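PDB 6G43: putative major capsid protein from Cafeteriavirus-dependent mavirus, which probably builds the icosahedral shell of the virus, assembling as trimers of double jelly-roll subunits into capsomers. Local coordinates for residues Ile357-Lys362 against Met450-Thr455; Asp149-Ile154 against Arg390-Ser395. All coordinates share one frame; numbering follows the deposited sequence.

Contact 1. Residues Ile357-Lys362 against Met450-Thr455; sequences IGLEIK and MQVQAT
Strands 355-363 and 448-457 are the central pair of a four-stranded antiparallel sheet in the C-terminal half of this double jelly-roll capsid protein, and across Ile357-Lys362 and Met450-Thr455 they run side by side with a classic beta bulge at one end. Ile357 and Gly358 both face Thr455, whose carbonyl oxygen accepts from Ile357 N at 2.9 Å and from Gly358 N at 3.1 Å. Beyond the bulge the pairing is regular: Glu360 with Gln453 and Lys362 with Gln451 are hydrogen-bonded pairs, while Leu359-Ala454 and Ile361-Val452 are non-hydrogen-bonded ones. The last two pairs put their side chains on a buried face, where Leu359 CD1 lies 4.0 Å from Val452 CG1 and 4.1 Å from Ala454 CB. Ile426 and Phe428 of strand 426-428 and Leu378 of helix 375-384 pack on this apolar side. The reverse face is polar. There Lys362 CB packs against Gln451 CB, and the Gln451 amide reaches on to Thr323 O of the neighbouring strand. Glu360 and Gln453 lie alongside each other; CG between backbone N and carbonyl carbon (chi1 53°) and an extended chain beyond bring the Glu360 carboxylate in toward Gln453. Carboxylate and amide planes are turned 68° apart, and Gln453 NE2 stands 2.7 Å from Glu360 OE2 and 3.4 Å from Glu360 CG.

Contact 2. Residues Asp149-Ile154 against Arg390-Ser395; sequences DEYNKI and RFSCFS
Tyr151 OH meets Ser392 OG at 2.8 Å, the serine oxygen lying at the ring edge and in the ring plane. With OG anti to the backbone N (chi1 -179°), the serine points its hydroxyl at the phenol and donates its own hydrogen to Gly179 O of the second subunit. This small polar link therefore sits at a subunit interface of the capsomer trimer. Here the loop between helix 136-142 and strand 183-186 lies against the short helix 391-394, for which Arg390 occupies the N-cap position. Glu150 O approaches the flank of Cys393, 3.3 Å from CB and 3.4 Å from SG, with a CA-H...O contact to Cys393 CA as well. Glu150 and Cys393 make backbone hydrogen bonds with Ala422 and Gly423, respectively. Glu150 OE1 rests against Arg390 CD, and Arg390 NH1 stays 4.4 Å away, the carboxylate and guanidinium planes being 85° apart. OE1 lies well out of the guanidinium plane with no N-H aimed at it, so any attraction is probably only between charges. The stronger partners lie outside: Arg390 NE forms a salt bridge with Asp171 of the second subunit, and Glu150 OE2 accepts from Asn160 ND2.

From the N terminus, the chain first reaches Asp149-Ile154, in the long loop that leads to strand 183-186. It then completes the sheet of the N-terminal half, passes through strands 285-305, 319-328 and 334-341, and arrives at Ile357-Lys362. Helix 375-384 follows, and Arg390-Ser395 closes contact 2 over 235 intervening residues. Met450-Thr455 closes contact 1 later, over 87, so the two closures cross rather than nest. Contact 2 fastens the earlier part of the chain to the C-terminal half, whereas contact 1 is internal to that half. Their centres lie 22 Å apart and their nearest atoms about 5 Å, without touching; helix 375-384 packs on Ile357 and Leu359 and on Phe391 and Phe394.

Contact 1. Residues Ile357-Lys362 against Met450-Thr455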
loop_
_atom_site.group_PDB
_atom_site.type_symbol
_atom_site.label_atom_id
_atom_site.label_comp_id
_atom_site.label_asym_id
_atom_site.label_seq_id
_atom_site.Cartn_x
_atom_site.Cartn_y
_atom_site.Cartn_z
ATOM N N ILE A 357 5.375 28.452 5.165
ATOM C CA ILE A 357 6.833 28.404 4.941
ATOM C C ILE A 357 7.674 28.659 6.198
ATOM O O ILE A 357 8.864 28.342 6.217
ATOM C CB ILE A 357 7.284 29.375 3.818
ATOM C CG1 ILE A 357 6.987 30.844 4.165
ATOM C CG2 ILE A 357 6.612 28.994 2.505
ATOM C CD1 ILE A 357 7.719 31.836 3.284
ATOM N N GLY A 358 7.065 29.247 7.225
ATOM C CA GLY A 358 7.741 29.530 8.489
ATOM C C GLY A 358 6.780 29.453 9.659
ATOM O O GLY A 358 5.575 29.683 9.510
ATOM N N LEU A 359 7.325 29.135 10.827
ATOM C CA LEU A 359 6.536 28.979 12.040
ATOM C C LEU A 359 7.422 29.275 13.239
ATOM O O LEU A 359 8.408 28.573 13.447
ATOM C CB LEU A 359 5.996 27.543 12.116
ATOM C CG LEU A 359 4.921 27.210 13.151
ATOM C CD1 LEU A 359 3.598 27.867 12.790
ATOM C CD2 LEU A 359 4.748 25.702 13.258
ATOM N N GLU A 360 7.109 30.328 13.996
ATOM C CA GLU A 360 7.741 30.530 15.307
ATOM C C GLU A 360 6.703 30.572 16.431
ATOM O O GLU A 360 5.642 31.185 16.297
ATOM C CB GLU A 360 8.694 31.736 15.349
ATOM C CG GLU A 360 8.145 33.092 14.875
ATOM C CD GLU A 360 9.180 34.214 15.167
ATOM O OE1 GLU A 360 10.212 33.979 15.862
ATOM O OE2 GLU A 360 8.961 35.351 14.702
ATOM N N ILE A 361 7.034 29.890 17.526
ATOM C CA ILE A 361 6.118 29.634 18.631
ATOM C C ILE A 361 6.738 30.155 19.927
ATOM O O ILE A 361 7.941 29.998 20.166
ATOM C CB ILE A 361 5.803 28.124 18.752
ATOM C CG1 ILE A 361 5.132 27.623 17.462
ATOM C CG2 ILE A 361 4.887 27.843 19.943
ATOM C CD1 ILE A 361 5.071 26.120 17.330
ATOM N N LYS A 362 5.899 30.779 20.749
ATOM C CA LYS A 362 6.274 31.248 22.074
ATOM C C LYS A 362 5.502 30.421 23.094
ATOM O O LYS A 362 4.310 30.194 22.919
ATOM C CB LYS A 362 5.932 32.734 22.219
ATOM C CG LYS A 362 6.252 33.349 23.575
ATOM C CD LYS A 362 5.957 34.841 23.583
ATOM C CE LYS A 362 6.046 35.413 24.990
ATOM N NZ LYS A 362 5.873 36.890 25.013
HETATM N N MSE A 450 0.591 30.511 25.222
HETATM C CA MSE A 450 1.185 30.201 23.917
HETATM C C MSE A 450 0.831 31.261 22.909
HETATM O O MSE A 450 -0.294 31.760 22.890
HETATM C CB MSE A 450 0.717 28.829 23.415
HETATM C CG MSE A 450 1.529 28.351 22.206
HETATM SE SE MSE A 450 0.851 26.646 21.491
HETATM C CE MSE A 450 2.038 25.483 22.541
ATOM N N GLN A 451 1.803 31.600 22.063
ATOM C CA GLN A 451 1.605 32.493 20.926
ATOM C C GLN A 451 2.236 31.853 19.688
ATOM O O GLN A 451 3.370 31.376 19.748
ATOM C CB GLN A 451 2.237 33.858 21.201
ATOM C CG GLN A 451 1.727 34.959 20.292
ATOM C CD GLN A 451 2.213 36.341 20.702
ATOM O OE1 GLN A 451 3.373 36.515 21.077
ATOM N NE2 GLN A 451 1.329 37.335 20.625
ATOM N N VAL A 452 1.495 31.845 18.580
ATOM C CA VAL A 452 1.919 31.188 17.341
ATOM C C VAL A 452 1.939 32.206 16.202
ATOM O O VAL A 452 0.929 32.862 15.941
ATOM C CB VAL A 452 0.972 30.019 16.980
ATOM C CG1 VAL A 452 1.313 29.425 15.618
ATOM C CG2 VAL A 452 1.039 28.934 18.045
ATOM N N GLN A 453 3.094 32.332 15.545
ATOM C CA GLN A 453 3.251 33.148 14.339
ATOM C C GLN A 453 3.519 32.226 13.153
ATOM O O GLN A 453 4.438 31.407 13.203
ATOM C CB GLN A 453 4.413 34.132 14.499
ATOM C CG GLN A 453 4.715 34.971 13.260
ATOM C CD GLN A 453 5.950 35.837 13.432
ATOM O OE1 GLN A 453 5.919 36.835 14.153
ATOM N NE2 GLN A 453 7.044 35.468 12.766
ATOM N N ALA A 454 2.728 32.381 12.091
ATOM C CA ALA A 454 2.874 31.591 10.870
ATOM C C ALA A 454 3.145 32.517 9.695
ATOM O O ALA A 454 2.396 33.468 9.468
ATOM C CB ALA A 454 1.615 30.775 10.616
ATOM N N THR A 455 4.227 32.239 8.967
ATOM C CA THR A 455 4.548 32.919 7.713
ATOM C C THR A 455 4.131 31.996 6.571
ATOM O O THR A 455 4.494 30.814 6.566
ATOM C CB THR A 455 6.053 33.238 7.617
ATOM O OG1 THR A 455 6.465 33.952 8.789
ATOM C CG2 THR A 455 6.360 34.084 6.384
#

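Contact 2. Residues Asp149-Ile154 against Arg390-Ser395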
loop_
_atom_site.group_PDB
_atom_site.type_symbol
_atom_site.label_atom_id
_atom_site.label_comp_id
_atom_site.label_asym_id
_atom_site.label_seq_id
_atom_site.Cartn_x
_atom_site.Cartn_y
_atom_site.Cartn_z
ATOM N N ASP A 149 -8.442 16.363 -0.667
ATOM C CA ASP A 149 -7.816 17.042 -1.806
ATOM C C ASP A 149 -6.315 17.246 -1.617
ATOM O O ASP A 149 -5.871 17.735 -0.573
ATOM C CB ASP A 149 -8.467 18.412 -2.041
ATOM C CG ASP A 149 -9.887 18.313 -2.559
ATOM O OD1 ASP A 149 -10.223 17.329 -3.249
ATOM O OD2 ASP A 149 -10.677 19.237 -2.284
ATOM N N GLU A 150 -5.553 16.862 -2.635
ATOM C CA GLU A 150 -4.116 17.084 -2.682
ATOM C C GLU A 150 -3.752 18.452 -3.278
ATOM O O GLU A 150 -2.663 18.968 -3.009
ATOM C CB GLU A 150 -3.452 15.971 -3.498
ATOM C CG GLU A 150 -3.588 14.587 -2.876
ATOM C CD GLU A 150 -2.880 13.514 -3.679
ATOM O OE1 GLU A 150 -1.793 13.070 -3.256
ATOM O OE2 GLU A 150 -3.403 13.122 -4.740
ATOM N N TYR A 151 -4.656 19.030 -4.076
ATOM C CA TYR A 151 -4.376 20.251 -4.847
ATOM C C TYR A 151 -5.513 21.266 -4.752
ATOM O O TYR A 151 -6.664 20.899 -4.509
ATOM C CB TYR A 151 -4.061 19.878 -6.306
ATOM C CG TYR A 151 -2.845 18.986 -6.381
ATOM C CD1 TYR A 151 -1.573 19.505 -6.152
ATOM C CD2 TYR A 151 -2.966 17.612 -6.601
ATOM C CE1 TYR A 151 -0.450 18.697 -6.174
ATOM C CE2 TYR A 151 -1.842 16.790 -6.625
ATOM C CZ TYR A 151 -0.586 17.340 -6.409
ATOM O OH TYR A 151 0.538 16.549 -6.422
ATOM N N ASN A 152 -5.176 22.544 -4.922
ATOM C CA ASN A 152 -6.133 23.647 -4.726
ATOM C C ASN A 152 -7.127 23.817 -5.881
ATOM O O ASN A 152 -8.171 24.447 -5.711
ATOM C CB ASN A 152 -5.393 24.965 -4.446
ATOM C CG ASN A 152 -4.925 25.671 -5.713
ATOM O OD1 ASN A 152 -4.229 25.084 -6.543
ATOM N ND2 ASN A 152 -5.296 26.942 -5.860
ATOM N N LYS A 153 -6.775 23.282 -7.049
ATOM C CA LYS A 153 -7.675 23.182 -8.195
ATOM C C LYS A 153 -7.780 21.719 -8.622
ATOM O O LYS A 153 -6.790 20.988 -8.587
ATOM C CB LYS A 153 -7.146 24.017 -9.362
ATOM C CG LYS A 153 -7.173 25.517 -9.131
ATOM C CD LYS A 153 -6.771 26.274 -10.391
ATOM C CE LYS A 153 -6.909 27.777 -10.199
ATOM N NZ LYS A 153 -6.572 28.546 -11.432
ATOM N N ILE A 154 -8.983 21.307 -9.020
ATOM C CA ILE A 154 -9.241 19.970 -9.548
ATOM C C ILE A 154 -9.615 20.093 -11.022
ATOM O O ILE A 154 -10.560 20.808 -11.369
ATOM C CB ILE A 154 -10.387 19.276 -8.778
ATOM C CG1 ILE A 154 -9.950 18.976 -7.337
ATOM C CG2 ILE A 154 -10.803 17.981 -9.472
ATOM C CD1 ILE A 154 -11.099 18.740 -6.379
ATOM N N ARG A 390 1.230 13.951 1.158
ATOM C CA ARG A 390 2.560 14.120 0.572
ATOM C C ARG A 390 3.004 15.580 0.529
ATOM O O ARG A 390 2.188 16.491 0.682
ATOM C CB ARG A 390 2.558 13.526 -0.830
ATOM C CG ARG A 390 2.289 12.027 -0.830
ATOM C CD ARG A 390 1.489 11.570 -2.037
ATOM N NE ARG A 390 1.298 10.121 -2.020
ATOM C CZ ARG A 390 0.429 9.458 -1.250
ATOM N NH1 ARG A 390 -0.376 10.098 -0.398
ATOM N NH2 ARG A 390 0.363 8.131 -1.334
ATOM N N PHE A 391 4.303 15.787 0.309
ATOM C CA PHE A 391 4.904 17.129 0.316
ATOM C C PHE A 391 4.340 18.042 -0.773
ATOM O O PHE A 391 4.130 19.232 -0.529
ATOM C CB PHE A 391 6.430 17.056 0.180
ATOM C CG PHE A 391 7.114 18.398 0.300
ATOM C CD1 PHE A 391 7.385 18.948 1.550
ATOM C CD2 PHE A 391 7.472 19.121 -0.838
ATOM C CE1 PHE A 391 8.006 20.186 1.665
ATOM C CE2 PHE A 391 8.094 20.357 -0.730
ATOM C CZ PHE A 391 8.362 20.891 0.523
ATOM N N SER A 392 4.113 17.484 -1.962
ATOM C CA SER A 392 3.513 18.219 -3.078
ATOM C C SER A 392 2.236 18.949 -2.658
ATOM O O SER A 392 2.017 20.093 -3.057
ATOM C CB SER A 392 3.217 17.266 -4.237
ATOM O OG SER A 392 2.653 17.951 -5.341
ATOM N N CYS A 393 1.418 18.281 -1.845
ATOM C CA CYS A 393 0.227 18.878 -1.244
ATOM C C CYS A 393 0.589 19.876 -0.134
ATOM O O CYS A 393 0.249 21.058 -0.226
ATOM C CB CYS A 393 -0.680 17.771 -0.694
ATOM S SG CYS A 393 -2.092 18.332 0.286
ATOM N N PHE A 394 1.284 19.383 0.895
ATOM C CA PHE A 394 1.618 20.149 2.115
ATOM C C PHE A 394 2.271 21.505 1.847
ATOM O O PHE A 394 1.883 22.513 2.442
ATOM C CB PHE A 394 2.542 19.306 3.011
ATOM C CG PHE A 394 3.027 20.017 4.256
ATOM C CD1 PHE A 394 4.200 20.765 4.240
ATOM C CD2 PHE A 394 2.334 19.907 5.453
ATOM C CE1 PHE A 394 4.655 21.407 5.387
ATOM C CE2 PHE A 394 2.785 20.549 6.600
ATOM C CZ PHE A 394 3.947 21.298 6.568
ATOM N N SER A 395 3.274 21.504 0.973
ATOM C CA SER A 395 4.062 22.694 0.651
ATOM C C SER A 395 3.233 23.876 0.155
ATOM O O SER A 395 3.537 25.025 0.469
ATOM C CB SER A 395 5.097 22.340 -0.418
ATOM O OG SER A 395 4.466 21.955 -1.632
#